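Local coordinates for esterase (Xanthomonas oryzae pv. oryzae, PDB 3H2G), which is an esterase that degrades the rice cell wall and serves the bacterium in pathogenesis on rice, at residues Gly77-Pro87 against Thr164-Tyr175; Thr148-Arg156 against Ile189-Phe197. One frame throughout, in Å; residues are numbered along the deposited sequence.

Interaction 1 (Gly77-Pro87 against Thr164-Tyr175)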
loop_
_atom_site.group_PDB
_atom_site.type_symbol
_atom_site.label_atom_id
_atom_site.label_comp_id
_atom_site.label_asym_id
_atom_site.label_seq_id
_atom_site.Cartn_x
_atom_site.Cartn_y
_atom_site.Cartn_z
ATOM N N GLY A 77 0.353 4.386 -27.744
ATOM C CA GLY A 77 -0.256 5.208 -26.712
ATOM C C GLY A 77 -1.491 5.926 -27.228
ATOM O O GLY A 77 -1.992 5.586 -28.302
ATOM N N PRO A 78 -2.013 6.922 -26.489
ATOM C CA PRO A 78 -1.514 7.412 -25.198
ATOM C C PRO A 78 -1.887 6.434 -24.089
ATOM O O PRO A 78 -2.832 5.661 -24.236
ATOM C CB PRO A 78 -2.233 8.753 -25.022
ATOM C CG PRO A 78 -2.706 9.110 -26.404
ATOM C CD PRO A 78 -3.096 7.788 -26.981
ATOM N N TYR A 79 -1.161 6.488 -22.976
ATOM C CA TYR A 79 -1.414 5.583 -21.858
ATOM C C TYR A 79 -1.845 6.307 -20.596
ATOM O O TYR A 79 -1.414 7.426 -20.331
ATOM C CB TYR A 79 -0.149 4.800 -21.502
ATOM C CG TYR A 79 0.586 4.204 -22.672
ATOM C CD1 TYR A 79 0.031 3.164 -23.413
ATOM C CD2 TYR A 79 1.846 4.677 -23.034
ATOM C CE1 TYR A 79 0.716 2.606 -24.493
ATOM C CE2 TYR A 79 2.540 4.128 -24.108
ATOM C CZ TYR A 79 1.969 3.094 -24.833
ATOM O OH TYR A 79 2.651 2.559 -25.900
ATOM N N PRO A 80 -2.706 5.668 -19.792
ATOM C CA PRO A 80 -3.148 6.296 -18.546
ATOM C C PRO A 80 -1.997 6.103 -17.551
ATOM O O PRO A 80 -1.175 5.200 -17.723
ATOM C CB PRO A 80 -4.379 5.476 -18.169
ATOM C CG PRO A 80 -4.021 4.103 -18.670
ATOM C CD PRO A 80 -3.428 4.404 -20.034
ATOM N N LEU A 81 -1.927 6.954 -16.534
ATOM C CA LEU A 81 -0.877 6.856 -15.524
ATOM C C LEU A 81 -1.485 6.330 -14.231
ATOM O O LEU A 81 -2.336 6.985 -13.631
ATOM C CB LEU A 81 -0.247 8.230 -15.272
ATOM C CG LEU A 81 0.845 8.281 -14.197
ATOM C CD1 LEU A 81 2.017 7.418 -14.616
ATOM C CD2 LEU A 81 1.299 9.722 -13.986
ATOM N N LEU A 82 -1.046 5.148 -13.807
ATOM C CA LEU A 82 -1.559 4.529 -12.589
ATOM C C LEU A 82 -0.553 4.573 -11.442
ATOM O O LEU A 82 0.529 3.996 -11.537
ATOM C CB LEU A 82 -1.942 3.070 -12.866
ATOM C CG LEU A 82 -2.417 2.239 -11.669
ATOM C CD1 LEU A 82 -3.720 2.803 -11.137
ATOM C CD2 LEU A 82 -2.604 0.787 -12.099
ATOM N N GLY A 83 -0.916 5.272 -10.367
ATOM C CA GLY A 83 -0.051 5.356 -9.202
ATOM C C GLY A 83 -0.364 4.146 -8.345
ATOM O O GLY A 83 -1.536 3.840 -8.109
ATOM N N TRP A 84 0.673 3.464 -7.873
ATOM C CA TRP A 84 0.500 2.250 -7.084
ATOM C C TRP A 84 1.095 2.283 -5.681
ATOM O O TRP A 84 2.200 2.788 -5.469
ATOM C CB TRP A 84 1.103 1.065 -7.857
ATOM C CG TRP A 84 1.133 -0.225 -7.092
ATOM C CD1 TRP A 84 2.184 -0.741 -6.379
ATOM C CD2 TRP A 84 0.055 -1.154 -6.945
ATOM N NE1 TRP A 84 1.822 -1.935 -5.800
ATOM C CE2 TRP A 84 0.520 -2.210 -6.130
ATOM C CE3 TRP A 84 -1.263 -1.195 -7.424
ATOM C CZ2 TRP A 84 -0.289 -3.299 -5.783
ATOM C CZ3 TRP A 84 -2.066 -2.278 -7.079
ATOM C CH2 TRP A 84 -1.574 -3.315 -6.265
ATOM N N GLY A 85 0.353 1.726 -4.727
ATOM C CA GLY A 85 0.823 1.651 -3.355
ATOM C C GLY A 85 1.164 0.205 -3.014
ATOM O O GLY A 85 0.305 -0.674 -3.100
ATOM N N HIS A 86 2.411 -0.056 -2.629
ATOM C CA HIS A 86 2.818 -1.420 -2.292
ATOM C C HIS A 86 2.423 -1.801 -0.865
ATOM O O HIS A 86 2.152 -0.935 -0.034
ATOM C CB HIS A 86 4.334 -1.602 -2.498
ATOM C CG HIS A 86 5.188 -0.967 -1.442
ATOM N ND1 HIS A 86 6.062 0.065 -1.710
ATOM C CD2 HIS A 86 5.356 -1.269 -0.132
ATOM C CE1 HIS A 86 6.736 0.367 -0.613
ATOM N NE2 HIS A 86 6.326 -0.427 0.358
ATOM N N PRO A 87 2.381 -3.111 -0.564
ATOM C CA PRO A 87 2.017 -3.608 0.768
ATOM C C PRO A 87 3.116 -3.440 1.819
ATOM O O PRO A 87 4.210 -2.966 1.523
ATOM C CB PRO A 87 1.683 -5.074 0.504
ATOM C CG PRO A 87 2.650 -5.433 -0.589
ATOM C CD PRO A 87 2.535 -4.228 -1.515
ATOM N N THR A 164 7.209 9.431 -23.847
ATOM C CA THR A 164 6.172 8.412 -23.741
ATOM C C THR A 164 4.832 9.145 -23.806
ATOM O O THR A 164 4.602 10.091 -23.059
ATOM C CB THR A 164 6.258 7.660 -22.395
ATOM O OG1 THR A 164 7.563 7.089 -22.249
ATOM C CG2 THR A 164 5.210 6.552 -22.336
ATOM N N PRO A 165 3.934 8.721 -24.705
ATOM C CA PRO A 165 2.627 9.373 -24.834
ATOM C C PRO A 165 1.640 9.065 -23.703
ATOM O O PRO A 165 1.187 7.931 -23.554
ATOM C CB PRO A 165 2.138 8.877 -26.192
ATOM C CG PRO A 165 2.680 7.486 -26.239
ATOM C CD PRO A 165 4.098 7.664 -25.719
ATOM N N LEU A 166 1.320 10.087 -22.914
ATOM C CA LEU A 166 0.382 9.958 -21.801
ATOM C C LEU A 166 -0.945 10.602 -22.189
ATOM O O LEU A 166 -0.964 11.656 -22.824
ATOM C CB LEU A 166 0.947 10.642 -20.552
ATOM C CG LEU A 166 2.301 10.122 -20.057
ATOM C CD1 LEU A 166 2.761 10.935 -18.854
ATOM C CD2 LEU A 166 2.183 8.650 -19.692
ATOM N N SER A 167 -2.051 9.975 -21.800
ATOM C CA SER A 167 -3.375 10.492 -22.136
ATOM C C SER A 167 -3.766 11.680 -21.270
ATOM O O SER A 167 -4.598 12.500 -21.664
ATOM C CB SER A 167 -4.426 9.392 -21.979
ATOM O OG SER A 167 -4.574 9.029 -20.616
ATOM N N GLY A 168 -3.160 11.770 -20.090
ATOM C CA GLY A 168 -3.479 12.848 -19.175
ATOM C C GLY A 168 -4.346 12.314 -18.050
ATOM O O GLY A 168 -4.463 12.930 -16.989
ATOM N N LYS A 169 -4.957 11.157 -18.278
ATOM C CA LYS A 169 -5.806 10.545 -17.266
ATOM C C LYS A 169 -4.944 9.868 -16.209
ATOM O O LYS A 169 -3.938 9.228 -16.526
ATOM C CB LYS A 169 -6.752 9.527 -17.905
ATOM C CG LYS A 169 -7.720 10.143 -18.911
ATOM C CD LYS A 169 -8.732 9.127 -19.404
ATOM C CE LYS A 169 -9.581 9.692 -20.540
ATOM N NZ LYS A 169 -10.358 10.891 -20.140
ATOM N N VAL A 170 -5.343 10.020 -14.951
ATOM C CA VAL A 170 -4.609 9.438 -13.837
ATOM C C VAL A 170 -5.506 8.502 -13.035
ATOM O O VAL A 170 -6.699 8.748 -12.875
ATOM C CB VAL A 170 -4.070 10.544 -12.902
ATOM C CG1 VAL A 170 -3.309 9.931 -11.733
ATOM C CG2 VAL A 170 -3.179 11.487 -13.692
ATOM N N MET A 171 -4.917 7.423 -12.536
ATOM C CA MET A 171 -5.652 6.451 -11.745
ATOM C C MET A 171 -4.804 6.048 -10.552
ATOM O O MET A 171 -3.596 6.288 -10.528
ATOM C CB MET A 171 -5.975 5.219 -12.587
ATOM C CG MET A 171 -6.855 5.513 -13.787
ATOM S SD MET A 171 -7.212 4.005 -14.690
ATOM C CE MET A 171 -7.690 4.669 -16.297
ATOM N N LEU A 172 -5.445 5.437 -9.564
ATOM C CA LEU A 172 -4.753 5.001 -8.364
ATOM C C LEU A 172 -5.223 3.627 -7.920
ATOM O O LEU A 172 -6.384 3.267 -8.102
ATOM C CB LEU A 172 -5.010 5.982 -7.214
ATOM C CG LEU A 172 -4.473 7.407 -7.332
ATOM C CD1 LEU A 172 -5.066 8.272 -6.223
ATOM C CD2 LEU A 172 -2.951 7.382 -7.251
ATOM N N SER A 173 -4.307 2.868 -7.335
ATOM C CA SER A 173 -4.626 1.555 -6.794
ATOM C C SER A 173 -3.501 1.176 -5.838
ATOM O O SER A 173 -2.478 1.857 -5.772
ATOM C CB SER A 173 -4.763 0.511 -7.905
ATOM O OG SER A 173 -5.313 -0.691 -7.382
ATOM N N GLY A 174 -3.703 0.100 -5.090
ATOM C CA GLY A 174 -2.705 -0.348 -4.137
ATOM C C GLY A 174 -3.284 -1.508 -3.356
ATOM O O GLY A 174 -4.505 -1.646 -3.258
ATOM N N TYR A 175 -2.410 -2.335 -2.793
ATOM C CA TYR A 175 -2.825 -3.513 -2.043
ATOM C C TYR A 175 -2.334 -3.505 -0.596
ATOM O O TYR A 175 -1.172 -3.192 -0.332
ATOM C CB TYR A 175 -2.314 -4.767 -2.771
ATOM C CG TYR A 175 -2.114 -5.983 -1.892
ATOM C CD1 TYR A 175 -3.202 -6.654 -1.331
ATOM C CD2 TYR A 175 -0.832 -6.444 -1.596
ATOM C CE1 TYR A 175 -3.016 -7.754 -0.492
ATOM C CE2 TYR A 175 -0.636 -7.539 -0.758
ATOM C CZ TYR A 175 -1.732 -8.187 -0.209
ATOM O OH TYR A 175 -1.541 -9.259 0.633
HETATM O O HOH W 1 -1.753 9.774 -18.393
#
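Trp84 lays the six-membered ring of its indole over the chain from Ser173 to Tyr175. CG stands anti to the backbone N (chi1 173°), and from CB the side chain passes through CD2, the first ring atom to come near Gly174 CA. CE3 then sits by Gly174 N, and CZ3 lies 3.6 Å from Ser173 OG, whose hydrogen bond goes to Ala203 O on the next strand. At the tip, CH2 comes to 3.7 Å from Tyr175 N, while CZ2 and CH2 both rest against Tyr175 CB. Gly174 CA lies over the face of the six-membered ring, 3.7 Å from its centroid, a CH-pi contact. Strands 79-85 and 169-175 are parallel neighbours in the central sheet of an alpha/beta-hydrolase fold, and Gly174 opens what is probably the GxSxG nucleophile elbow that follows the second strand. Backbone bonds run regularly from Leu81 N to Lys169 O through to Tyr175 N to Gly85 O. Leu82 CD1 lies 3.6 Å from Met171 CB on the Trp84 side of the sheet, and the extended Met171 chain carries CE to 3.9 Å from Pro80 CB. Before Leu81 the register slips by two residues, a beta bulge at the corner at Gly168. Here a water donates to Tyr79 O and Lys169 O and accepts from Gly168 N, and Ser167 OG takes the N-H of Lys169 in an ST turn. Beyond the corner, Tyr79 N bonds Pro165 O at 2.8 Å, and Thr164 CG2 lies at the edge of the Tyr79 ring.

Interaction 2 (Thr148-Arg156 against Ile189-Phe197); sequences TIDAMRAAR and IEAHLSKEF
Arg153 and Glu196 meet in a side-on salt bridge, each carboxylate oxygen taking one N-H: NE gives to OE1 at 2.8 Å, and NH2 to OE2 at 2.9 Å. Both oxygens are approached on their syn side, and the two bonds hold guanidinium and carboxylate nearly coplanar (9°) and so limit their rotation. Two long chains make this possible: Arg153 is extended from CG to NE, and Glu196, with CG anti to its own N (chi1 -179°), runs straight out to meet it nearly at a right angle. Arg153 NH1 turns back to Asp150 OD2 in a weak hydrogen bond, so two acids hold the arginine; Asp150 in turn pairs with Arg4. Arg156, also extended, does different work. Its NH1 donates almost straight to the backbone O of Glu196 at 2.9 Å, from above the carbonyl plane, and a water links the same nitrogen to Glu196 OE1. Phe197 CE1 lies over one face of this guanidinium, 3.5 Å from NH1. Arg153 CG stands at the phenyl ring's edge, and Phe197 CE2 sits 3.8 Å from Ile149 CG2. Met152 (chi1 -63°), extended to SD, sets its sulfur obliquely to the ring as a Met-aromatic contact. Ile149 CD1 meets Leu193 CD1 tip to tip at 3.7 Å, and Ile149 slides past Ile189 in the opposite direction, CD1 against CG1. Helix 141-162 packs against the end of helix 177-192 and the turn into strand 198-205, while Ala151 and Ala154 touch Tyr51 of strand 43-54 and Met152 CE, bent round at chi3, meets Val170 of strand 169-175.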
loop_
_atom_site.group_PDB
_atom_site.type_symbol
_atom_site.label_atom_id
_atom_site.label_comp_id
_atom_site.label_asym_id
_atom_site.label_seq_id
_atom_site.Cartn_x
_atom_site.Cartn_y
_atom_site.Cartn_z
ATOM N N THR A 148 3.790 9.152 -2.741
ATOM C CA THR A 148 3.173 8.669 -3.971
ATOM C C THR A 148 3.025 9.795 -4.992
ATOM O O THR A 148 3.359 9.636 -6.170
ATOM C CB THR A 148 1.794 8.054 -3.682
ATOM O OG1 THR A 148 1.955 6.938 -2.797
ATOM C CG2 THR A 148 1.144 7.567 -4.969
ATOM N N ILE A 149 2.520 10.934 -4.535
ATOM C CA ILE A 149 2.336 12.086 -5.406
ATOM C C ILE A 149 3.663 12.535 -6.020
ATOM O O ILE A 149 3.751 12.772 -7.223
ATOM C CB ILE A 149 1.696 13.250 -4.621
ATOM C CG1 ILE A 149 0.221 12.925 -4.358
ATOM C CG2 ILE A 149 1.854 14.558 -5.382
ATOM C CD1 ILE A 149 -0.442 13.817 -3.313
ATOM N N ASP A 150 4.699 12.630 -5.198
ATOM C CA ASP A 150 6.001 13.064 -5.684
ATOM C C ASP A 150 6.676 12.032 -6.585
ATOM O O ASP A 150 7.497 12.384 -7.434
ATOM C CB ASP A 150 6.881 13.450 -4.492
ATOM C CG ASP A 150 6.401 14.729 -3.821
ATOM O OD1 ASP A 150 6.841 15.040 -2.694
ATOM O OD2 ASP A 150 5.572 15.434 -4.437
ATOM N N ALA A 151 6.323 10.760 -6.414
ATOM C CA ALA A 151 6.875 9.705 -7.257
ATOM C C ALA A 151 6.270 9.873 -8.645
ATOM O O ALA A 151 6.951 9.703 -9.657
ATOM C CB ALA A 151 6.517 8.329 -6.694
ATOM N N MET A 152 4.982 10.208 -8.686
ATOM C CA MET A 152 4.291 10.408 -9.952
ATOM C C MET A 152 4.833 11.649 -10.660
ATOM O O MET A 152 4.946 11.677 -11.886
ATOM C CB MET A 152 2.785 10.543 -9.711
ATOM C CG MET A 152 2.155 9.294 -9.119
ATOM S SD MET A 152 0.354 9.427 -8.972
ATOM C CE MET A 152 -0.116 8.953 -10.569
ATOM N N ARG A 153 5.172 12.674 -9.884
ATOM C CA ARG A 153 5.723 13.895 -10.458
ATOM C C ARG A 153 7.073 13.596 -11.107
ATOM O O ARG A 153 7.329 14.002 -12.242
ATOM C CB ARG A 153 5.885 14.963 -9.375
ATOM C CG ARG A 153 4.563 15.556 -8.916
ATOM C CD ARG A 153 4.736 16.454 -7.701
ATOM N NE ARG A 153 3.537 17.247 -7.452
ATOM C CZ ARG A 153 3.285 17.893 -6.318
ATOM N NH1 ARG A 153 4.149 17.837 -5.311
ATOM N NH2 ARG A 153 2.176 18.608 -6.197
ATOM N N ALA A 154 7.927 12.870 -10.391
ATOM C CA ALA A 154 9.250 12.519 -10.902
ATOM C C ALA A 154 9.152 11.570 -12.096
ATOM O O ALA A 154 9.890 11.710 -13.073
ATOM C CB ALA A 154 10.086 11.894 -9.794
ATOM N N ALA A 155 8.244 10.602 -12.018
ATOM C CA ALA A 155 8.056 9.657 -13.113
ATOM C C ALA A 155 7.644 10.402 -14.382
ATOM O O ALA A 155 8.067 10.051 -15.482
ATOM C CB ALA A 155 6.993 8.624 -12.742
ATOM N N ARG A 156 6.808 11.427 -14.233
ATOM C CA ARG A 156 6.367 12.203 -15.387
ATOM C C ARG A 156 7.551 12.872 -16.080
ATOM O O ARG A 156 7.534 13.080 -17.297
ATOM C CB ARG A 156 5.328 13.252 -14.964
ATOM C CG ARG A 156 3.915 12.685 -14.892
ATOM C CD ARG A 156 2.903 13.723 -14.420
ATOM N NE ARG A 156 1.531 13.323 -14.724
ATOM C CZ ARG A 156 0.454 14.001 -14.340
ATOM N NH1 ARG A 156 0.590 15.113 -13.634
ATOM N NH2 ARG A 156 -0.758 13.577 -14.674
ATOM N N ILE A 189 -5.221 14.339 -3.470
ATOM C CA ILE A 189 -5.316 14.898 -4.813
ATOM C C ILE A 189 -6.658 15.606 -5.008
ATOM O O ILE A 189 -6.710 16.723 -5.523
ATOM C CB ILE A 189 -5.130 13.798 -5.886
ATOM C CG1 ILE A 189 -3.684 13.283 -5.846
ATOM C CG2 ILE A 189 -5.465 14.350 -7.269
ATOM C CD1 ILE A 189 -3.392 12.157 -6.832
ATOM N N GLU A 190 -7.746 14.969 -4.590
ATOM C CA GLU A 190 -9.058 15.592 -4.732
ATOM C C GLU A 190 -9.139 16.891 -3.928
ATOM O O GLU A 190 -9.726 17.883 -4.375
ATOM C CB GLU A 190 -10.159 14.626 -4.275
ATOM C CG GLU A 190 -10.375 13.450 -5.221
ATOM C CD GLU A 190 -11.479 12.514 -4.762
ATOM O OE1 GLU A 190 -12.322 12.934 -3.940
ATOM O OE2 GLU A 190 -11.511 11.363 -5.238
ATOM N N ALA A 191 -8.529 16.894 -2.751
ATOM C CA ALA A 191 -8.566 18.067 -1.886
ATOM C C ALA A 191 -7.670 19.241 -2.288
ATOM O O ALA A 191 -7.944 20.377 -1.899
ATOM C CB ALA A 191 -8.245 17.652 -0.454
ATOM N N HIS A 192 -6.625 18.988 -3.074
ATOM C CA HIS A 192 -5.691 20.058 -3.432
ATOM C C HIS A 192 -5.077 20.060 -4.830
ATOM O O HIS A 192 -4.756 21.127 -5.363
ATOM C CB HIS A 192 -4.504 20.051 -2.458
ATOM C CG HIS A 192 -4.874 20.265 -1.024
ATOM N ND1 HIS A 192 -5.245 21.495 -0.526
ATOM C CD2 HIS A 192 -4.901 19.411 0.026
ATOM C CE1 HIS A 192 -5.483 21.390 0.768
ATOM N NE2 HIS A 192 -5.283 20.135 1.128
ATOM N N LEU A 193 -4.894 18.880 -5.418
ATOM C CA LEU A 193 -4.208 18.785 -6.706
ATOM C C LEU A 193 -5.003 18.314 -7.923
ATOM O O LEU A 193 -4.433 17.708 -8.832
ATOM C CB LEU A 193 -2.988 17.874 -6.526
ATOM C CG LEU A 193 -2.147 18.132 -5.268
ATOM C CD1 LEU A 193 -1.132 17.007 -5.069
ATOM C CD2 LEU A 193 -1.442 19.476 -5.386
ATOM N N SER A 194 -6.298 18.607 -7.968
ATOM C CA SER A 194 -7.118 18.162 -9.090
ATOM C C SER A 194 -6.693 18.720 -10.449
ATOM O O SER A 194 -6.986 18.119 -11.481
ATOM C CB SER A 194 -8.597 18.479 -8.835
ATOM O OG SER A 194 -8.817 19.868 -8.690
ATOM N N LYS A 195 -6.004 19.857 -10.467
ATOM C CA LYS A 195 -5.570 20.413 -11.746
ATOM C C LYS A 195 -4.341 19.672 -12.271
ATOM O O LYS A 195 -4.232 19.410 -13.468
ATOM C CB LYS A 195 -5.245 21.906 -11.627
ATOM C CG LYS A 195 -4.777 22.510 -12.954
ATOM C CD LYS A 195 -4.435 23.988 -12.843
ATOM C CE LYS A 195 -3.971 24.531 -14.194
ATOM N NZ LYS A 195 -3.679 25.992 -14.170
ATOM N N GLU A 196 -3.427 19.327 -11.370
ATOM C CA GLU A 196 -2.201 18.629 -11.747
ATOM C C GLU A 196 -2.424 17.166 -12.131
ATOM O O GLU A 196 -1.776 16.653 -13.048
ATOM C CB GLU A 196 -1.189 18.704 -10.601
ATOM C CG GLU A 196 0.146 18.025 -10.892
ATOM C CD GLU A 196 1.142 18.219 -9.768
ATOM O OE1 GLU A 196 2.275 17.700 -9.869
ATOM O OE2 GLU A 196 0.787 18.894 -8.779
ATOM N N PHE A 197 -3.332 16.502 -11.422
ATOM C CA PHE A 197 -3.635 15.094 -11.673
ATOM C C PHE A 197 -5.111 14.893 -11.996
ATOM O O PHE A 197 -5.963 15.028 -11.116
ATOM C CB PHE A 197 -3.284 14.256 -10.441
ATOM C CG PHE A 197 -1.840 14.329 -10.049
ATOM C CD1 PHE A 197 -0.876 13.628 -10.766
ATOM C CD2 PHE A 197 -1.441 15.099 -8.964
ATOM C CE1 PHE A 197 0.472 13.693 -10.406
ATOM C CE2 PHE A 197 -0.096 15.171 -8.595
ATOM C CZ PHE A 197 0.860 14.465 -9.321
HETATM O O HOH W 2 -3.460 14.732 -15.264
HETATM O O HOH W 3 2.874 16.349 -12.272
#

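In the fold
Interaction 1 joins two neighbouring parallel strands of the central sheet; in interaction 2 the helix lying on them meets the next helix's end, about 11 Å away between centres. Val170 CG1 is 3.5 Å from Met152 CE, and Leu81 CD2 is 3.7 Å from Arg156 NE, so the strand face bearing Leu81 and Val170 meets the helix residues that also hold Phe197. The chain alternates between the two: helix 141-162 leads to strand 169-175, which leads to helix 177-192. Between those last two sits Ser176, the likely nucleophile of a Ser-His-Asp triad with His377 and Asp336. Tyr175 of interaction 1 meets the His377 ring, whereas residues 189-197 begin near the other end of the helix following Ser176.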